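Local coordinates for enoyl-CoA hydratase/isomerase family protein (Ruegeria pomeroyi, PDB 3L3S) that belongs to the crotonase superfamily and probably acts as a hydro-lyase, perhaps on acyl-CoA thioesters in fatty acid metabolism, at residues G60-A65 / E112-A117; P106-V111 / C126-A131. All coordinates share one frame; numbering follows the deposited sequence.

Interaction 1: residues G60-A65 / E112-A117; sequences GRIFCA and EGIATA
Glu112 OE1 accepts the backbone N-H of Gly60 at 2.9 Å, the nitrogen lying nearly in line with the carboxylate C-O bond. CG of Glu112 is anti to its carbonyl carbon (chi1 -65°) and the chain runs on extended, which carries the carboxylate to the start of 60-65; His57 NE2 gives the same oxygen a weak second bond. An alanine here would probably leave the Gly60 N-H without its carboxylate acceptor and His57 without this weak partner. Past this bond the two segments pair in parallel: Ile114 N donates to Arg61 O, and Ile114 O takes Phe63 N at 2.8 Å from above the carbonyl plane, plus a weak bond from Cys64 N. This shared acceptor marks a beta bulge, where the register slips by one before Thr116 N reaches Cys64 O at 3.1 Å. The strands belong to the small parallel sheet of the crotonase fold, and Ala117 is the N-cap of helix 118-124. Gly113 CA lies 3.2 Å from Arg61 O in a CA-H...O contact, and a CB here would run into that carbonyl. Ile62 and Ile114 lie side by side, CG1 of Ile62 3.8 Å from CG2 of Ile114. Phe63 CD2 meets Ala115 CB obliquely at 4.1 Å.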
ATOM      1  N   GLY B  60     -17.259  22.248 -11.862  1.00 30.93           N
ATOM      2  CA  GLY B  60     -17.594  23.135 -10.757  1.00 31.18           C
ATOM      3  C   GLY B  60     -17.355  22.803  -9.305  1.00 32.19           C
ATOM      4  O   GLY B  60     -16.509  21.974  -8.944  1.00 33.72           O
ATOM      5  N   ARG B  61     -18.112  23.512  -8.471  1.00 31.29           N
ATOM      6  CA  ARG B  61     -18.100  23.405  -7.009  1.00 31.13           C
ATOM      7  C   ARG B  61     -18.133  21.954  -6.483  1.00 28.94           C
ATOM      8  O   ARG B  61     -17.526  21.644  -5.455  1.00 27.73           O
ATOM      9  CB  ARG B  61     -19.293  24.210  -6.455  1.00 31.38           C
ATOM     10  CG  ARG B  61     -19.647  23.967  -4.992  1.00 36.49           C
ATOM     11  CD  ARG B  61     -20.853  24.750  -4.536  1.00 40.00           C
ATOM     12  NE  ARG B  61     -21.948  24.803  -5.514  1.00 37.45           N
ATOM     13  CZ  ARG B  61     -23.225  24.574  -5.228  1.00 37.64           C
ATOM     14  NH1 ARG B  61     -23.594  24.255  -3.991  1.00 38.93           N
ATOM     15  NH2 ARG B  61     -24.146  24.754  -6.158  1.00 37.40           N
ATOM     16  N   ILE B  62     -18.909  21.105  -7.155  1.00 27.21           N
ATOM     17  CA  ILE B  62     -19.039  19.704  -6.775  1.00 26.27           C
ATOM     18  C   ILE B  62     -18.632  18.808  -7.945  1.00 26.22           C
ATOM     19  O   ILE B  62     -19.111  19.003  -9.069  1.00 27.35           O
ATOM     20  CB  ILE B  62     -20.509  19.343  -6.332  1.00 25.57           C
ATOM     21  CG1 ILE B  62     -20.991  20.264  -5.196  1.00 24.37           C
ATOM     22  CG2 ILE B  62     -20.570  17.891  -5.830  1.00 23.77           C
ATOM     23  CD1 ILE B  62     -22.422  20.057  -4.729  1.00 24.22           C
ATOM     24  N   PHE B  63     -17.725  17.858  -7.694  1.00 23.54           N
ATOM     25  CA  PHE B  63     -17.322  16.912  -8.736  1.00 22.76           C
ATOM     26  C   PHE B  63     -18.500  15.964  -8.949  1.00 21.59           C
ATOM     27  O   PHE B  63     -18.952  15.780 -10.074  1.00 22.72           O
ATOM     28  CB  PHE B  63     -16.063  16.122  -8.345  1.00 23.29           C
ATOM     29  CG  PHE B  63     -15.700  15.017  -9.319  1.00 26.79           C
ATOM     30  CD1 PHE B  63     -15.256  15.320 -10.623  1.00 27.98           C
ATOM     31  CD2 PHE B  63     -15.822  13.665  -8.943  1.00 25.34           C
ATOM     32  CE1 PHE B  63     -14.935  14.288 -11.547  1.00 29.62           C
ATOM     33  CE2 PHE B  63     -15.509  12.626  -9.847  1.00 26.43           C
ATOM     34  CZ  PHE B  63     -15.064  12.936 -11.157  1.00 29.12           C
ATOM     35  N   CYS B  64     -18.969  15.383  -7.845  1.00 21.31           N
ATOM     36  CA  CYS B  64     -20.087  14.451  -7.817  1.00 23.19           C
ATOM     37  C   CYS B  64     -20.438  14.179  -6.355  1.00 25.17           C
ATOM     38  O   CYS B  64     -19.573  13.823  -5.547  1.00 25.76           O
ATOM     39  CB  CYS B  64     -19.732  13.148  -8.545  1.00 24.59           C
ATOM     40  SG  CYS B  64     -21.018  11.916  -8.544  1.00 25.64           S
ATOM     41  N   ALA B  65     -21.714  14.372  -6.023  1.00 26.91           N
ATOM     42  CA  ALA B  65     -22.216  14.179  -4.666  1.00 29.88           C
ATOM     43  C   ALA B  65     -22.514  12.719  -4.340  1.00 30.73           C
ATOM     44  O   ALA B  65     -22.616  12.339  -3.169  1.00 30.51           O
ATOM     45  CB  ALA B  65     -23.457  15.051  -4.430  1.00 29.79           C
ATOM     46  N   GLU B 112     -12.477  19.504  -9.649  1.00 29.28           N
ATOM     47  CA  GLU B 112     -12.382  20.938  -9.312  1.00 31.12           C
ATOM     48  C   GLU B 112     -13.031  21.273  -7.963  1.00 30.38           C
ATOM     49  O   GLU B 112     -12.789  22.353  -7.406  1.00 31.02           O
ATOM     50  CB  GLU B 112     -13.066  21.800 -10.387  1.00 31.63           C
ATOM     51  CG  GLU B 112     -12.428  21.768 -11.765  1.00 33.57           C
ATOM     52  CD  GLU B 112     -13.321  22.326 -12.858  1.00 34.84           C
ATOM     53  OE1 GLU B 112     -14.547  22.101 -12.819  1.00 33.48           O
ATOM     54  OE2 GLU B 112     -12.789  22.976 -13.784  1.00 40.02           O
ATOM     55  N   GLY B 113     -13.885  20.369  -7.475  1.00 29.88           N
ATOM     56  CA  GLY B 113     -14.573  20.584  -6.213  1.00 24.83           C
ATOM     57  C   GLY B 113     -14.675  19.378  -5.301  1.00 25.43           C
ATOM     58  O   GLY B 113     -13.758  18.553  -5.239  1.00 24.05           O
ATOM     59  N   ILE B 114     -15.793  19.271  -4.586  1.00 26.06           N
ATOM     60  CA  ILE B 114     -15.988  18.165  -3.656  1.00 28.51           C
ATOM     61  C   ILE B 114     -16.450  16.844  -4.286  1.00 28.35           C
ATOM     62  O   ILE B 114     -17.365  16.801  -5.118  1.00 28.42           O
ATOM     63  CB  ILE B 114     -16.851  18.584  -2.405  1.00 30.85           C
ATOM     64  CG1 ILE B 114     -16.937  17.436  -1.376  1.00 33.75           C
ATOM     65  CG2 ILE B 114     -18.215  19.094  -2.829  1.00 30.81           C
ATOM     66  CD1 ILE B 114     -17.635  17.782  -0.053  1.00 36.04           C
ATOM     67  N   ALA B 115     -15.728  15.787  -3.927  1.00 29.03           N
ATOM     68  CA  ALA B 115     -16.015  14.427  -4.385  1.00 27.29           C
ATOM     69  C   ALA B 115     -16.453  13.668  -3.133  1.00 25.69           C
ATOM     70  O   ALA B 115     -15.641  13.352  -2.254  1.00 24.26           O
ATOM     71  CB  ALA B 115     -14.770  13.806  -5.007  1.00 23.86           C
ATOM     72  N   THR B 116     -17.760  13.465  -3.022  1.00 25.66           N
ATOM     73  CA  THR B 116     -18.336  12.787  -1.860  1.00 27.57           C
ATOM     74  C   THR B 116     -19.127  11.524  -2.166  1.00 26.63           C
ATOM     75  O   THR B 116     -19.822  11.441  -3.179  1.00 27.77           O
ATOM     76  CB  THR B 116     -19.174  13.766  -0.960  1.00 27.25           C
ATOM     77  OG1 THR B 116     -20.171  13.043  -0.228  1.00 31.31           O
ATOM     78  CG2 THR B 116     -19.849  14.845  -1.776  1.00 30.58           C
ATOM     79  N   ALA B 117     -19.006  10.560  -1.248  1.00 23.96           N
ATOM     80  CA  ALA B 117     -19.675   9.260  -1.287  1.00 22.67           C
ATOM     81  C   ALA B 117     -19.357   8.519  -2.581  1.00 23.25           C
ATOM     82  O   ALA B 117     -18.179   8.363  -2.906  1.00 24.38           O
ATOM     83  CB  ALA B 117     -21.193   9.432  -1.071  1.00 22.81           C
TER

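Interaction 2: residues P106-V111 / C126-A131; sequences PTIALV and CDLAYA
Ile108 to Val111 pair with Leu128 to Ala131 as parallel strands in unbroken register, their axes 4.6 Å apart at closest approach and inclined by 16°. Four backbone bonds join them, from Leu128 N to Thr107 O through to Val111 N to Tyr130 O. At the entry to the pair, Thr107 and Asp127 grip each other reciprocally: Thr107 N donates to Asp127 OD2 at 3.1 Å, met on the anti side and somewhat out of the carboxylate plane, and Asp127 N donates to Thr107 OG1 at 3.0 Å. OG1 sits between the backbone N and the carbonyl carbon (chi1 61°), which turns it to Asp127; its own bond to OD2 is weak. On the face of Ile108, Leu128 and Tyr130, the methyl CG2 of Ile108 meets the ring edge of Tyr130 in plane, 3.7 Å from CD2, and CG1 lies alongside Leu128 CB. Helix 194-207 covers this face through Leu201, and Tyr130 OH bonds Glu166 of the second subunit. Across the sheet, Ala109 CB touches Cys126 SG at 3.8 Å, and Met123 packs on Ala109, Val111 and Ala129. The Thr107 N-H would probably help offset the charge of the buried Asp127 carboxylate, and the two-way bonding is likely to fix the start of the strand pair beside the second subunit.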
ATOM      1  N   PRO B 106      -7.108   3.921 -20.694  1.00 20.92           N
ATOM      2  CA  PRO B 106      -6.901   4.854 -19.570  1.00 20.28           C
ATOM      3  C   PRO B 106      -8.080   5.753 -19.239  1.00 20.04           C
ATOM      4  O   PRO B 106      -8.723   6.299 -20.130  1.00 18.69           O
ATOM      5  CB  PRO B 106      -5.710   5.691 -20.025  1.00 19.31           C
ATOM      6  CG  PRO B 106      -4.951   4.770 -20.884  1.00 21.62           C
ATOM      7  CD  PRO B 106      -6.035   4.098 -21.693  1.00 21.21           C
ATOM      8  N   THR B 107      -8.407   5.810 -17.952  1.00 20.13           N
ATOM      9  CA  THR B 107      -9.502   6.634 -17.445  1.00 20.44           C
ATOM     10  C   THR B 107      -8.931   7.700 -16.498  1.00 20.48           C
ATOM     11  O   THR B 107      -8.153   7.394 -15.592  1.00 21.54           O
ATOM     12  CB  THR B 107     -10.570   5.776 -16.742  1.00 20.07           C
ATOM     13  OG1 THR B 107      -9.979   5.096 -15.632  1.00 20.65           O
ATOM     14  CG2 THR B 107     -11.155   4.728 -17.720  1.00 19.68           C
ATOM     15  N   ILE B 108      -9.250   8.961 -16.774  1.00 20.69           N
ATOM     16  CA  ILE B 108      -8.753  10.096 -15.986  1.00 20.12           C
ATOM     17  C   ILE B 108      -9.890  10.954 -15.442  1.00 20.03           C
ATOM     18  O   ILE B 108     -10.764  11.389 -16.187  1.00 21.15           O
ATOM     19  CB  ILE B 108      -7.814  11.021 -16.836  1.00 21.10           C
ATOM     20  CG1 ILE B 108      -6.638  10.225 -17.416  1.00 21.66           C
ATOM     21  CG2 ILE B 108      -7.264  12.178 -15.976  1.00 20.83           C
ATOM     22  CD1 ILE B 108      -6.006  10.836 -18.640  1.00 22.17           C
ATOM     23  N   ALA B 109      -9.824  11.242 -14.148  1.00 18.31           N
ATOM     24  CA  ALA B 109     -10.807  12.080 -13.490  1.00 17.43           C
ATOM     25  C   ALA B 109     -10.268  13.500 -13.265  1.00 18.07           C
ATOM     26  O   ALA B 109      -9.143  13.676 -12.786  1.00 19.63           O
ATOM     27  CB  ALA B 109     -11.224  11.454 -12.181  1.00 16.27           C
ATOM     28  N   LEU B 110     -11.052  14.497 -13.674  1.00 20.77           N
ATOM     29  CA  LEU B 110     -10.716  15.922 -13.511  1.00 23.16           C
ATOM     30  C   LEU B 110     -11.632  16.457 -12.395  1.00 23.78           C
ATOM     31  O   LEU B 110     -12.848  16.599 -12.586  1.00 23.24           O
ATOM     32  CB  LEU B 110     -10.950  16.667 -14.833  1.00 23.89           C
ATOM     33  CG  LEU B 110     -10.361  18.043 -15.182  1.00 25.87           C
ATOM     34  CD1 LEU B 110     -10.556  18.260 -16.674  1.00 27.35           C
ATOM     35  CD2 LEU B 110     -10.986  19.193 -14.415  1.00 26.51           C
ATOM     36  N   VAL B 111     -11.030  16.735 -11.239  1.00 25.18           N
ATOM     37  CA  VAL B 111     -11.739  17.210 -10.041  1.00 26.35           C
ATOM     38  C   VAL B 111     -11.430  18.668  -9.668  1.00 27.99           C
ATOM     39  O   VAL B 111     -10.283  19.001  -9.365  1.00 27.30           O
ATOM     40  CB  VAL B 111     -11.427  16.259  -8.839  1.00 25.55           C
ATOM     41  CG1 VAL B 111     -12.107  16.699  -7.559  1.00 25.45           C
ATOM     42  CG2 VAL B 111     -11.867  14.852  -9.176  1.00 25.11           C
ATOM     43  N   CYS B 126     -11.144   5.562 -11.359  1.00 16.97           N
ATOM     44  CA  CYS B 126     -10.363   5.996 -12.518  1.00 15.94           C
ATOM     45  C   CYS B 126      -8.883   5.666 -12.285  1.00 15.64           C
ATOM     46  O   CYS B 126      -8.452   5.569 -11.135  1.00 16.17           O
ATOM     47  CB  CYS B 126     -10.534   7.495 -12.780  1.00 15.65           C
ATOM     48  SG  CYS B 126     -12.193   8.001 -13.339  1.00 18.52           S
ATOM     49  N   ASP B 127      -8.125   5.450 -13.363  1.00 16.31           N
ATOM     50  CA  ASP B 127      -6.695   5.132 -13.274  1.00 18.00           C
ATOM     51  C   ASP B 127      -5.924   6.322 -12.707  1.00 20.89           C
ATOM     52  O   ASP B 127      -5.083   6.165 -11.807  1.00 21.48           O
ATOM     53  CB  ASP B 127      -6.127   4.768 -14.646  1.00 19.52           C
ATOM     54  CG  ASP B 127      -6.722   3.492 -15.216  1.00 20.20           C
ATOM     55  OD1 ASP B 127      -6.823   2.489 -14.483  1.00 20.70           O
ATOM     56  OD2 ASP B 127      -7.082   3.495 -16.410  1.00 24.12           O
ATOM     57  N   LEU B 128      -6.231   7.509 -13.233  1.00 20.81           N
ATOM     58  CA  LEU B 128      -5.607   8.756 -12.792  1.00 22.70           C
ATOM     59  C   LEU B 128      -6.633   9.799 -12.286  1.00 22.44           C
ATOM     60  O   LEU B 128      -7.821   9.737 -12.624  1.00 22.23           O
ATOM     61  CB  LEU B 128      -4.737   9.343 -13.908  1.00 22.66           C
ATOM     62  CG  LEU B 128      -3.644   8.454 -14.528  1.00 25.97           C
ATOM     63  CD1 LEU B 128      -2.954   9.173 -15.669  1.00 24.70           C
ATOM     64  CD2 LEU B 128      -2.645   8.011 -13.469  1.00 22.44           C
ATOM     65  N   ALA B 129      -6.173  10.718 -11.438  1.00 21.07           N
ATOM     66  CA  ALA B 129      -7.025  11.767 -10.877  1.00 20.09           C
ATOM     67  C   ALA B 129      -6.202  13.022 -10.615  1.00 19.96           C
ATOM     68  O   ALA B 129      -5.150  12.967  -9.970  1.00 21.08           O
ATOM     69  CB  ALA B 129      -7.694  11.294  -9.587  1.00 18.38           C
ATOM     70  N   TYR B 130      -6.656  14.138 -11.178  1.00 17.63           N
ATOM     71  CA  TYR B 130      -5.979  15.428 -11.032  1.00 18.40           C
ATOM     72  C   TYR B 130      -6.935  16.452 -10.435  1.00 18.45           C
ATOM     73  O   TYR B 130      -8.064  16.637 -10.915  1.00 18.01           O
ATOM     74  CB  TYR B 130      -5.425  15.907 -12.384  1.00 16.26           C
ATOM     75  CG  TYR B 130      -4.388  14.968 -12.957  1.00 19.07           C
ATOM     76  CD1 TYR B 130      -3.024  15.100 -12.617  1.00 18.48           C
ATOM     77  CD2 TYR B 130      -4.774  13.866 -13.755  1.00 18.72           C
ATOM     78  CE1 TYR B 130      -2.064  14.141 -13.046  1.00 19.49           C
ATOM     79  CE2 TYR B 130      -3.833  12.906 -14.186  1.00 18.95           C
ATOM     80  CZ  TYR B 130      -2.481  13.043 -13.821  1.00 19.39           C
ATOM     81  OH  TYR B 130      -1.583  12.055 -14.163  1.00 21.47           O
ATOM     82  N   ALA B 131      -6.474  17.102  -9.378  1.00 19.50           N
ATOM     83  CA  ALA B 131      -7.286  18.083  -8.686  1.00 20.43           C
ATOM     84  C   ALA B 131      -6.709  19.485  -8.585  1.00 21.06           C
ATOM     85  O   ALA B 131      -5.522  19.712  -8.832  1.00 22.03           O
ATOM     86  CB  ALA B 131      -7.643  17.561  -7.301  1.00 20.51           C
TER

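The centres of interactions 1 and 2 lie 13 Å apart, and their segments alternate along the chain: 60-65, 106-111, 112-117, 126-131. The centre of interaction 2 lies about 6 Å from the centre of the chain, in the larger mixed sheet, where strand 107-111 lies between 53-58 and 128-131; that of interaction 1 lies about 13 Å from it, in the smaller parallel sheet. The chain passes directly from strand 107-111 to 114-116, and helix 118-124 then leads back to 128-131, so one run of chain serves both sheets. Phe63 bridges them, its CE1 3.3 Å from Leu110 O and its ring packed on Val111 and Ala109. The two sheets of this crotonase-like core thus share one interior, with a neighbouring subunit reaching interaction 2.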